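Side-chain contacts in putative decarboxylase involved in desferrioxamine biosynthesis (Erwinia amylovora, PDB 5O5C), which probably decarboxylates lysine with the help of pyridoxal 5'-phosphate, feeding the pathway that builds the siderophore desferrioxamine: residues 144-149 against 370-375; 173-178 against 375-380; 178-183 against 339-344; 335-340 against 380-385. All coordinates share one frame; numbering follows the deposited sequence.

Interaction 1. Residues 144-149 against 370-375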
# COMPACT_ATOMS: atom_id res chain seq x y z
N ILE B 144 -18.29 -3.22 -4.39
CA ILE B 144 -17.52 -4.27 -5.07
C ILE B 144 -16.49 -4.89 -4.12
O ILE B 144 -16.45 -6.13 -3.95
CB ILE B 144 -16.84 -3.80 -6.36
CG1 ILE B 144 -17.84 -3.69 -7.50
CG2 ILE B 144 -15.72 -4.74 -6.78
CD1 ILE B 144 -17.33 -2.81 -8.63
N GLU B 145 -15.71 -4.06 -3.44
CA GLU B 145 -14.72 -4.64 -2.52
C GLU B 145 -15.41 -5.59 -1.50
O GLU B 145 -14.88 -6.68 -1.17
CB GLU B 145 -13.90 -3.56 -1.81
CG GLU B 145 -13.08 -4.13 -0.64
CD GLU B 145 -11.95 -3.24 -0.17
OE1 GLU B 145 -11.51 -2.40 -1.01
OE2 GLU B 145 -11.56 -3.36 1.06
N GLN B 146 -16.55 -5.15 -0.97
CA GLN B 146 -17.25 -5.92 0.03
C GLN B 146 -17.66 -7.28 -0.50
O GLN B 146 -17.51 -8.27 0.20
CB GLN B 146 -18.48 -5.21 0.57
CG GLN B 146 -18.98 -5.88 1.84
CD GLN B 146 -18.05 -5.75 3.03
OE1 GLN B 146 -17.65 -4.64 3.39
NE2 GLN B 146 -17.72 -6.88 3.68
N LYS B 147 -18.13 -7.30 -1.74
CA LYS B 147 -18.38 -8.53 -2.52
C LYS B 147 -17.18 -9.43 -2.62
O LYS B 147 -17.23 -10.60 -2.27
CB LYS B 147 -18.88 -8.17 -3.94
CG LYS B 147 -19.90 -9.12 -4.51
CD LYS B 147 -21.31 -8.69 -4.16
CE LYS B 147 -22.29 -9.81 -4.45
NZ LYS B 147 -23.68 -9.47 -4.03
N VAL B 148 -16.05 -8.91 -3.08
CA VAL B 148 -14.86 -9.75 -3.10
C VAL B 148 -14.45 -10.30 -1.75
O VAL B 148 -14.05 -11.45 -1.66
CB VAL B 148 -13.64 -9.10 -3.77
CG1 VAL B 148 -12.52 -10.10 -3.84
CG2 VAL B 148 -13.97 -8.68 -5.18
N ILE B 149 -14.48 -9.45 -0.73
CA ILE B 149 -14.23 -9.84 0.63
C ILE B 149 -15.14 -10.95 1.13
O ILE B 149 -14.66 -11.95 1.67
CB ILE B 149 -14.35 -8.60 1.55
CG1 ILE B 149 -13.09 -7.80 1.41
CG2 ILE B 149 -14.52 -8.99 3.00
CD1 ILE B 149 -13.15 -6.53 2.18
N PRO B 370 -21.51 3.35 4.03
CA PRO B 370 -20.36 2.44 4.10
C PRO B 370 -18.99 3.09 3.84
O PRO B 370 -18.65 3.39 2.68
CB PRO B 370 -20.67 1.42 3.01
CG PRO B 370 -21.51 2.15 2.03
CD PRO B 370 -22.36 3.03 2.88
N ASN B 371 -18.25 3.32 4.92
CA ASN B 371 -16.86 3.77 4.90
C ASN B 371 -15.83 2.71 5.32
O ASN B 371 -15.62 2.50 6.51
CB ASN B 371 -16.66 4.97 5.80
CG ASN B 371 -17.42 6.18 5.33
OD1 ASN B 371 -17.52 6.46 4.11
ND2 ASN B 371 -18.01 6.89 6.28
N LEU B 372 -15.11 2.14 4.37
CA LEU B 372 -14.19 1.03 4.67
C LEU B 372 -12.96 1.45 5.46
O LEU B 372 -12.35 0.61 6.14
CB LEU B 372 -13.81 0.28 3.40
CG LEU B 372 -14.92 -0.25 2.48
CD1 LEU B 372 -14.33 -0.88 1.22
CD2 LEU B 372 -15.83 -1.27 3.13
N VAL B 373 -12.60 2.75 5.40
CA VAL B 373 -11.57 3.33 6.29
C VAL B 373 -11.77 2.91 7.76
O VAL B 373 -10.80 2.66 8.47
CB VAL B 373 -11.37 4.88 6.13
CG1 VAL B 373 -12.34 5.69 6.99
CG2 VAL B 373 -9.94 5.27 6.47
N ASN B 374 -13.01 2.69 8.19
CA ASN B 374 -13.22 2.29 9.59
C ASN B 374 -12.55 0.95 9.97
O ASN B 374 -12.28 0.74 11.13
CB ASN B 374 -14.71 2.35 9.95
CG ASN B 374 -15.30 3.75 9.73
OD1 ASN B 374 -16.21 3.91 8.93
ND2 ASN B 374 -14.74 4.76 10.39
N LYS B 375 -12.24 0.10 8.99
CA LYS B 375 -11.55 -1.19 9.19
C LYS B 375 -10.06 -1.24 8.77
O LYS B 375 -9.41 -2.30 8.78
CB LYS B 375 -12.28 -2.30 8.41
CG LYS B 375 -13.80 -2.34 8.54
CD LYS B 375 -14.47 -3.44 7.73
CE LYS B 375 -14.42 -3.21 6.24
NZ LYS B 375 -15.23 -4.16 5.45
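Over one face of the Glu145 carboxylate sits methyl CD1 of Leu372, 3.6 Å from Glu145 CD and at similar range from both oxygens, so it lies squarely above the flat group. The amide of Gln146 is met differently. Lys375 NZ comes in beside it, 3.2 Å from Gln146 OE1 in a weak hydrogen bond, while Leu372 CD2 touches the same oxygen at 3.8 Å. The two methyls of Leu372 are thus divided between consecutive residues of helix 140-156. Gln146 leaves the helix with CG anti to the backbone N (chi1 -166°) and then bends at chi2 (68°), which turns the amide toward the loop; the lysine chain crosses it at about a right angle. The stronger polar partners lie outside: Glu145 OE2 takes a salt bridge from Arg381 and a bond from Phe166 N, Lys375 NZ pairs with Asp163 and Gly164 O, and Gln146 NE2 donates to Asp150 and Asp163. Chemically, the apolar Leu372 covers one face of a carboxylate whose two oxygens are both hydrogen-bonded, and Asp163, bound by both Lys375 and Gln146, probably does more than their weak mutual bond to hold the loop against the helix.

Interaction 2. Residues 173-178 against 375-380. With PLP (pyridoxal-5'-phosphate), chain G.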
# COMPACT_ATOMS: atom_id res chain seq x y z
N SER B 173 -1.22 -6.81 6.33
CA SER B 173 -2.23 -7.74 6.92
C SER B 173 -1.73 -8.41 8.22
O SER B 173 -2.49 -8.47 9.25
CB SER B 173 -2.62 -8.75 5.87
OG SER B 173 -3.03 -8.04 4.67
N ASN B 174 -0.46 -8.84 8.21
CA ASN B 174 0.18 -9.44 9.39
C ASN B 174 0.34 -8.43 10.49
O ASN B 174 0.20 -8.78 11.65
CB ASN B 174 1.50 -10.14 9.10
CG ASN B 174 1.33 -11.49 8.42
OD1 ASN B 174 0.24 -12.07 8.43
ND2 ASN B 174 2.42 -12.01 7.87
N LEU B 175 0.59 -7.17 10.14
CA LEU B 175 0.63 -6.13 11.17
C LEU B 175 -0.74 -5.99 11.82
O LEU B 175 -0.84 -5.94 13.08
CB LEU B 175 1.12 -4.81 10.63
CG LEU B 175 1.01 -3.59 11.55
CD1 LEU B 175 1.74 -3.85 12.84
CD2 LEU B 175 1.57 -2.38 10.83
N MET B 176 -1.79 -6.00 11.00
CA MET B 176 -3.13 -5.77 11.54
C MET B 176 -3.49 -6.93 12.43
O MET B 176 -4.10 -6.71 13.49
CB MET B 176 -4.18 -5.61 10.43
CG MET B 176 -4.05 -4.38 9.58
SD MET B 176 -5.43 -4.43 8.42
CE MET B 176 -5.17 -2.99 7.39
N ALA B 177 -3.07 -8.14 12.05
CA ALA B 177 -3.30 -9.36 12.86
C ALA B 177 -2.67 -9.33 14.26
O ALA B 177 -3.35 -9.67 15.27
CB ALA B 177 -2.88 -10.63 12.12
N MET B 178 -1.41 -8.89 14.34
CA MET B 178 -0.78 -8.81 15.64
C MET B 178 -1.32 -7.59 16.44
O MET B 178 -1.34 -7.62 17.66
CB MET B 178 0.73 -8.78 15.50
CG MET B 178 1.33 -9.99 14.78
SD MET B 178 0.87 -11.56 15.53
CE MET B 178 1.50 -11.48 17.11
N LYS B 375 -12.24 0.10 8.99
CA LYS B 375 -11.55 -1.19 9.19
C LYS B 375 -10.06 -1.24 8.77
O LYS B 375 -9.41 -2.30 8.78
CB LYS B 375 -12.28 -2.30 8.41
CG LYS B 375 -13.80 -2.34 8.54
CD LYS B 375 -14.47 -3.44 7.73
CE LYS B 375 -14.42 -3.21 6.24
NZ LYS B 375 -15.23 -4.16 5.45
N SER B 376 -9.51 -0.11 8.41
CA SER B 376 -8.22 -0.03 7.71
C SER B 376 -7.27 0.73 8.56
O SER B 376 -7.72 1.54 9.38
CB SER B 376 -8.43 0.69 6.37
OG SER B 376 -7.27 0.69 5.55
N ILE B 377 -5.97 0.44 8.40
CA ILE B 377 -4.89 1.24 8.92
C ILE B 377 -4.25 2.15 7.85
O ILE B 377 -3.25 2.84 8.13
CB ILE B 377 -3.79 0.42 9.71
CG1 ILE B 377 -3.20 -0.68 8.87
CG2 ILE B 377 -4.31 -0.11 11.05
CD1 ILE B 377 -1.73 -0.85 9.09
N GLN B 378 -4.82 2.16 6.65
CA GLN B 378 -4.52 3.18 5.64
C GLN B 378 -5.67 4.21 5.62
O GLN B 378 -6.77 3.97 6.14
CB GLN B 378 -4.44 2.51 4.26
CG GLN B 378 -3.36 1.43 4.08
CD GLN B 378 -3.47 0.64 2.78
OE1 GLN B 378 -4.16 -0.36 2.70
NE2 GLN B 378 -2.76 1.06 1.78
N THR B 379 -5.40 5.32 4.95
CA THR B 379 -6.41 6.27 4.61
C THR B 379 -6.77 6.16 3.11
O THR B 379 -7.45 5.25 2.71
CB THR B 379 -6.05 7.68 5.12
OG1 THR B 379 -5.62 7.63 6.50
CG2 THR B 379 -7.33 8.58 5.08
N THR B 380 -6.25 7.04 2.26
CA THR B 380 -6.40 6.92 0.85
C THR B 380 -5.97 5.53 0.34
O THR B 380 -4.86 5.09 0.61
CB THR B 380 -5.54 7.98 0.16
OG1 THR B 380 -6.07 9.22 0.50
CG2 THR B 380 -5.56 7.84 -1.32
N1 PLP G . -1.56 14.24 6.16
C2 PLP G . -2.29 15.20 5.53
C2A PLP G . -2.02 16.65 5.75
C3 PLP G . -3.33 14.82 4.57
O3 PLP G . -4.06 15.80 3.96
C4 PLP G . -3.58 13.37 4.36
C4A PLP G . -4.61 12.91 3.40
C5 PLP G . -2.72 12.42 5.12
C6 PLP G . -1.73 12.91 5.98
C5A PLP G . -2.89 10.92 4.93
O4P PLP G . -2.46 10.55 3.62
P PLP G . -3.18 9.36 2.79
O1P PLP G . -2.48 9.44 1.45
O2P PLP G . -2.84 8.13 3.60
O3P PLP G . -4.63 9.71 2.71
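Met176 and Ile377 reach toward each other tip to tip, and their conformations explain how. The methionine puts CG anti to its carbonyl carbon (chi1 -67°) and then runs straight, with chi2 and chi3 both near 180°, so that its terminal methyl is carried away from helix 170-189 as far as the chain allows. Met176 CE ends 3.4 Å from Ile377 CG1, tighter than ordinary van der Waals contact, and it also lies 4.3 Å from Ser376 CA. Ile377 answers with CG1 placed between its backbone N and carbonyl carbon (chi1 56°) and with chi2 at 141°, well short of a staggered value. That strained shape brings its CD1 within 4.0 Å of Leu175 CD2, whose side chain meets it obliquely. Sulfur SD of Met176 rests against Phe341, and Ile377 also packs on Ile225 of the second subunit.

The loop is shaped from within as well. Ser376 CB points away from the helix, and its OG accepts from Gln378 N at 3.1 Å, closing an ST turn. Farther along, Thr380 gives a cofactor phosphate two bonds to O3P, from OG1 at 2.7 Å and from the backbone N at 3.2 Å. This PLP is also hydrogen-bonded by Thr171, His329 and Thr273 of the second subunit, whereas Asn174 belongs to the pocket of the other PLP. A loop from one subunit completing the phosphate site of its partner is a recurring feature of dimeric fold type I PLP enzymes, whose active sites lie at the subunit interface.

Interaction 3. Residues 178-183 against 339-344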
# COMPACT_ATOMS: atom_id res chain seq x y z
N MET B 178 -1.41 -8.89 14.34
CA MET B 178 -0.78 -8.81 15.64
C MET B 178 -1.32 -7.59 16.44
O MET B 178 -1.34 -7.62 17.66
CB MET B 178 0.73 -8.78 15.50
CG MET B 178 1.33 -9.99 14.78
SD MET B 178 0.87 -11.56 15.53
CE MET B 178 1.50 -11.48 17.11
N LEU B 179 -1.79 -6.56 15.73
CA LEU B 179 -2.34 -5.40 16.35
C LEU B 179 -3.66 -5.77 17.08
O LEU B 179 -3.81 -5.49 18.28
CB LEU B 179 -2.54 -4.29 15.33
CG LEU B 179 -3.26 -2.99 15.74
CD1 LEU B 179 -2.71 -2.26 16.94
CD2 LEU B 179 -3.26 -2.10 14.51
N LEU B 180 -4.55 -6.44 16.34
CA LEU B 180 -5.78 -6.94 16.88
C LEU B 180 -5.53 -7.94 18.00
O LEU B 180 -6.17 -7.84 19.02
CB LEU B 180 -6.69 -7.53 15.81
CG LEU B 180 -7.61 -6.54 15.12
CD1 LEU B 180 -6.84 -5.39 14.53
CD2 LEU B 180 -8.45 -7.17 14.02
N ALA B 181 -4.60 -8.87 17.83
CA ALA B 181 -4.31 -9.86 18.91
C ALA B 181 -3.88 -9.15 20.14
O ALA B 181 -4.39 -9.44 21.18
CB ALA B 181 -3.24 -10.86 18.50
N ARG B 182 -2.89 -8.27 20.02
CA ARG B 182 -2.45 -7.40 21.09
C ARG B 182 -3.61 -6.64 21.72
O ARG B 182 -3.82 -6.78 22.94
CB ARG B 182 -1.41 -6.38 20.59
CG ARG B 182 -0.77 -5.54 21.68
CD ARG B 182 -0.03 -4.35 21.10
NE ARG B 182 -0.99 -3.34 20.62
CZ ARG B 182 -0.69 -2.17 20.09
NH1 ARG B 182 0.58 -1.77 19.95
NH2 ARG B 182 -1.66 -1.37 19.72
N ASP B 183 -4.32 -5.81 20.93
CA ASP B 183 -5.41 -5.01 21.50
C ASP B 183 -6.59 -5.78 22.02
O ASP B 183 -7.09 -5.45 23.09
CB ASP B 183 -5.90 -3.90 20.58
CG ASP B 183 -4.86 -2.82 20.36
OD1 ASP B 183 -3.70 -2.99 20.75
OD2 ASP B 183 -5.21 -1.81 19.78
N GLY B 339 -4.15 -7.79 -1.95
CA GLY B 339 -4.09 -8.59 -0.79
C GLY B 339 -5.03 -8.04 0.23
O GLY B 339 -5.46 -6.89 0.13
N ALA B 340 -5.38 -8.90 1.15
CA ALA B 340 -6.43 -8.63 2.10
C ALA B 340 -6.25 -9.36 3.41
O ALA B 340 -5.55 -10.40 3.48
CB ALA B 340 -7.79 -8.98 1.50
N PHE B 341 -6.88 -8.77 4.43
CA PHE B 341 -6.85 -9.22 5.84
C PHE B 341 -8.27 -9.55 6.32
O PHE B 341 -9.18 -8.76 6.11
CB PHE B 341 -6.27 -8.12 6.69
CG PHE B 341 -6.31 -8.41 8.13
CD1 PHE B 341 -5.51 -9.39 8.64
CD2 PHE B 341 -7.20 -7.77 8.97
CE1 PHE B 341 -5.56 -9.74 9.96
CE2 PHE B 341 -7.23 -8.08 10.32
CZ PHE B 341 -6.43 -9.09 10.81
N PHE B 342 -8.45 -10.69 6.97
CA PHE B 342 -9.75 -11.16 7.38
C PHE B 342 -9.80 -11.42 8.87
O PHE B 342 -8.86 -11.97 9.40
CB PHE B 342 -10.11 -12.42 6.65
CG PHE B 342 -10.23 -12.21 5.19
CD1 PHE B 342 -9.11 -12.25 4.40
CD2 PHE B 342 -11.45 -11.88 4.63
CE1 PHE B 342 -9.20 -11.99 3.08
CE2 PHE B 342 -11.53 -11.59 3.30
CZ PHE B 342 -10.41 -11.64 2.52
N VAL B 343 -10.93 -11.06 9.50
CA VAL B 343 -11.21 -11.37 10.91
C VAL B 343 -12.46 -12.27 11.14
O VAL B 343 -13.42 -12.22 10.40
CB VAL B 343 -11.36 -10.11 11.73
CG1 VAL B 343 -10.02 -9.41 11.89
CG2 VAL B 343 -12.42 -9.17 11.17
N ARG B 344 -12.43 -13.09 12.17
CA ARG B 344 -13.55 -13.95 12.51
C ARG B 344 -14.73 -13.08 13.01
O ARG B 344 -15.85 -13.32 12.65
CB ARG B 344 -13.11 -14.93 13.59
CG ARG B 344 -14.13 -15.95 13.96
CD ARG B 344 -13.62 -16.99 14.95
NE ARG B 344 -14.56 -18.08 14.85
CZ ARG B 344 -14.33 -19.28 14.35
NH1 ARG B 344 -13.15 -19.61 13.88
NH2 ARG B 344 -15.31 -20.16 14.27
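Helix against sheet in the large domain of a fold type I PLP enzyme is the setting here: helix 170-189 lies on the seven-stranded mixed sheet and meets strand 339-343, which runs antiparallel to both its neighbours, 163-167 and 323-327. A single side chain makes the contact for the helix. Leu180 points at the strand and uses one branch, CD2, for everything it touches. That methyl presses on Val343 CG1 at 3.5 Å, closer than methyl groups usually sit, the two side chains crossing at about a right angle. The same CD2 reaches Phe341 CE2 at 4.0 Å, arriving at the edge of the ring and near its plane.

Phe341 and Val343, two residues apart on the strand, point to the same side, and the leucine methyl lies over the place where the two meet, Val343 CG1 being 3.5 Å from Phe341 CE2. Phe341 holds its ring there with CG anti to the backbone N (chi1 175°), and the ring is also packed by Ser173 and Ala177 from the preceding turns of the helix. Phe342, between them, instead packs on helix 140-156, so the strand is sandwiched between two helices.

Behind Leu180 the helix looks toward the second subunit, where Arg182 donates to Ile225 O and Ala224 O of that chain. Its guanidinium is steadied by the next residue: it grips Asp183 side-on, with Arg182 NE 2.7 Å and Arg182 NH2 2.8 Å from the one oxygen Asp183 OD1, which lies only 7° out of the guanidinium plane.

Interaction 4. Residues 335-340 against 380-385. With PLP (pyridoxal-5'-phosphate), chain G.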
# COMPACT_ATOMS: atom_id res chain seq x y z
N THR B 335 -2.04 -8.53 -10.20
CA THR B 335 -0.93 -7.58 -10.12
C THR B 335 -0.79 -7.06 -8.66
O THR B 335 -1.71 -7.13 -7.86
CB THR B 335 -1.13 -6.34 -11.02
OG1 THR B 335 -2.17 -5.51 -10.49
CG2 THR B 335 -1.47 -6.71 -12.43
N VAL B 336 0.41 -6.62 -8.31
CA VAL B 336 0.68 -5.95 -7.04
C VAL B 336 0.08 -4.55 -7.12
O VAL B 336 0.31 -3.87 -8.15
CB VAL B 336 2.17 -5.81 -6.79
CG1 VAL B 336 2.43 -5.20 -5.41
CG2 VAL B 336 2.87 -7.16 -6.92
N SER B 337 -0.70 -4.05 -6.15
CA SER B 337 -1.07 -4.66 -4.87
C SER B 337 -2.45 -5.34 -4.97
O SER B 337 -3.37 -4.87 -5.70
CB SER B 337 -1.16 -3.59 -3.79
OG SER B 337 -1.79 -2.44 -4.34
N CYS B 338 -2.53 -6.49 -4.36
CA CYS B 338 -3.78 -7.21 -4.23
C CYS B 338 -3.66 -8.20 -3.09
O CYS B 338 -3.12 -9.28 -3.20
CB CYS B 338 -4.12 -7.89 -5.53
SG CYS B 338 -5.89 -8.16 -5.71
N GLY B 339 -4.15 -7.79 -1.95
CA GLY B 339 -4.09 -8.59 -0.79
C GLY B 339 -5.03 -8.04 0.23
O GLY B 339 -5.46 -6.89 0.13
N ALA B 340 -5.38 -8.90 1.15
CA ALA B 340 -6.43 -8.63 2.10
C ALA B 340 -6.25 -9.36 3.41
O ALA B 340 -5.55 -10.40 3.48
CB ALA B 340 -7.79 -8.98 1.50
N THR B 380 -6.25 7.04 2.26
CA THR B 380 -6.40 6.92 0.85
C THR B 380 -5.97 5.53 0.34
O THR B 380 -4.86 5.09 0.61
CB THR B 380 -5.54 7.98 0.16
OG1 THR B 380 -6.07 9.22 0.50
CG2 THR B 380 -5.56 7.84 -1.32
N ARG B 381 -6.84 4.88 -0.39
CA ARG B 381 -6.59 3.52 -0.81
C ARG B 381 -7.20 3.25 -2.18
O ARG B 381 -8.32 3.59 -2.43
CB ARG B 381 -7.12 2.55 0.22
CG ARG B 381 -6.59 1.15 0.08
CD ARG B 381 -7.13 0.28 1.22
NE ARG B 381 -8.42 -0.33 0.88
CZ ARG B 381 -9.58 -0.08 1.48
NH1 ARG B 381 -9.70 0.83 2.45
NH2 ARG B 381 -10.65 -0.73 1.08
N ARG B 382 -6.44 2.60 -3.03
CA ARG B 382 -6.78 2.34 -4.41
C ARG B 382 -7.68 1.11 -4.53
O ARG B 382 -7.76 0.29 -3.63
CB ARG B 382 -5.50 2.23 -5.25
CG ARG B 382 -4.73 0.91 -5.16
CD ARG B 382 -3.37 0.98 -5.80
NE ARG B 382 -3.45 1.25 -7.20
CZ ARG B 382 -3.32 0.39 -8.22
NH1 ARG B 382 -3.08 -0.90 -8.05
NH2 ARG B 382 -3.45 0.86 -9.46
N PHE B 383 -8.42 1.02 -5.60
CA PHE B 383 -9.48 0.02 -5.79
C PHE B 383 -8.92 -1.35 -6.25
O PHE B 383 -9.23 -1.88 -7.32
CB PHE B 383 -10.45 0.59 -6.79
CG PHE B 383 -11.72 -0.19 -7.01
CD1 PHE B 383 -12.17 -1.20 -6.17
CD2 PHE B 383 -12.49 0.14 -8.12
CE1 PHE B 383 -13.34 -1.89 -6.46
CE2 PHE B 383 -13.66 -0.55 -8.40
CZ PHE B 383 -14.08 -1.56 -7.57
N ASP B 384 -8.10 -1.92 -5.38
CA ASP B 384 -7.41 -3.19 -5.70
C ASP B 384 -8.39 -4.34 -5.92
O ASP B 384 -8.18 -5.26 -6.74
CB ASP B 384 -6.39 -3.50 -4.64
CG ASP B 384 -5.03 -2.84 -4.90
OD1 ASP B 384 -4.71 -2.56 -6.11
OD2 ASP B 384 -4.27 -2.60 -3.91
N ALA B 385 -9.50 -4.27 -5.21
CA ALA B 385 -10.55 -5.26 -5.36
C ALA B 385 -11.09 -5.39 -6.78
O ALA B 385 -11.56 -6.49 -7.13
CB ALA B 385 -11.69 -4.97 -4.38
N1 PLP G . -1.56 14.24 6.16
C2 PLP G . -2.29 15.20 5.53
C2A PLP G . -2.02 16.65 5.75
C3 PLP G . -3.33 14.82 4.57
O3 PLP G . -4.06 15.80 3.96
C4 PLP G . -3.58 13.37 4.36
C4A PLP G . -4.61 12.91 3.40
C5 PLP G . -2.72 12.42 5.12
C6 PLP G . -1.73 12.91 5.98
C5A PLP G . -2.89 10.92 4.93
O4P PLP G . -2.46 10.55 3.62
P PLP G . -3.18 9.36 2.79
O1P PLP G . -2.48 9.44 1.45
O2P PLP G . -2.84 8.13 3.60
O3P PLP G . -4.63 9.71 2.71
O HOH W 1 -4.55 -4.78 -2.26
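Ser337 OG meets Asp384 OD2 in a hydrogen bond, donating on the syn side of the carboxylate, 22° out of its plane. The modelled 2.5 Å between these oxygens is very short, and with the serine carbonyl also crowding the acid the exact length is doubtful. Ser337 has a chi1 of 41°, which tucks the hydroxyl between its own backbone N and carbonyl carbon, and a cis peptide precedes it. A water extends the link, accepting from Gly339 N at 3.1 Å and giving a proton to Asp384 OD2 at 2.7 Å.

Charge pairing occupies the other carboxylate oxygen. Arg382 NH1 lies 3.0 Å from Asp384 OD1 in a salt bridge whose hydrogen bond is weak and bent (121°), and Lys387 reaches the same oxygen. That lysine also bonds Ser337 O and Thr335 OG1. Arg382 finds its stronger partner in Glu122, and its NE donates to Val336 O of the second subunit.

Packing is slight: Cys338 SG rests 3.8 Å from Asp384 O, and Ser337 OG lies 4.0 Å from Arg382 CD, off the edge of the guanidinium and near its plane.

Both segments border cofactor sites. Cys338 N donates to ND1 of His329, a PLP-binding residue, and thus acts from the second shell, while Thr380, at the start of 380-385, serves the phosphate in the partner's site. This buried polar network at the subunit interface, flanked by two cofactor pockets, fits the shared active sites of fold type I decarboxylases.

All four contacts lie in the large PLP-binding domain and approach the second subunit. Interactions 2, 3 and 4 are buried, whereas interaction 1 is partly buried, farthest from the chain centre. The loop between strand 339-343 and helix 385-394 supplies one side of interactions 1, 2 and 4, with Lys375 and Thr380 as shared joints; interaction 3 does without it but shares helix 170-189 with interaction 2 and the strand with interaction 4. Chemistry follows place: interactions 2 and 3 are apolar between elements, interaction 1 mixes methyls with polar groups, and interaction 4 is chiefly polar, a serine-carboxylate bond with a water and charges around it. The Glu145-Arg381 salt bridge couples interactions 1 and 4.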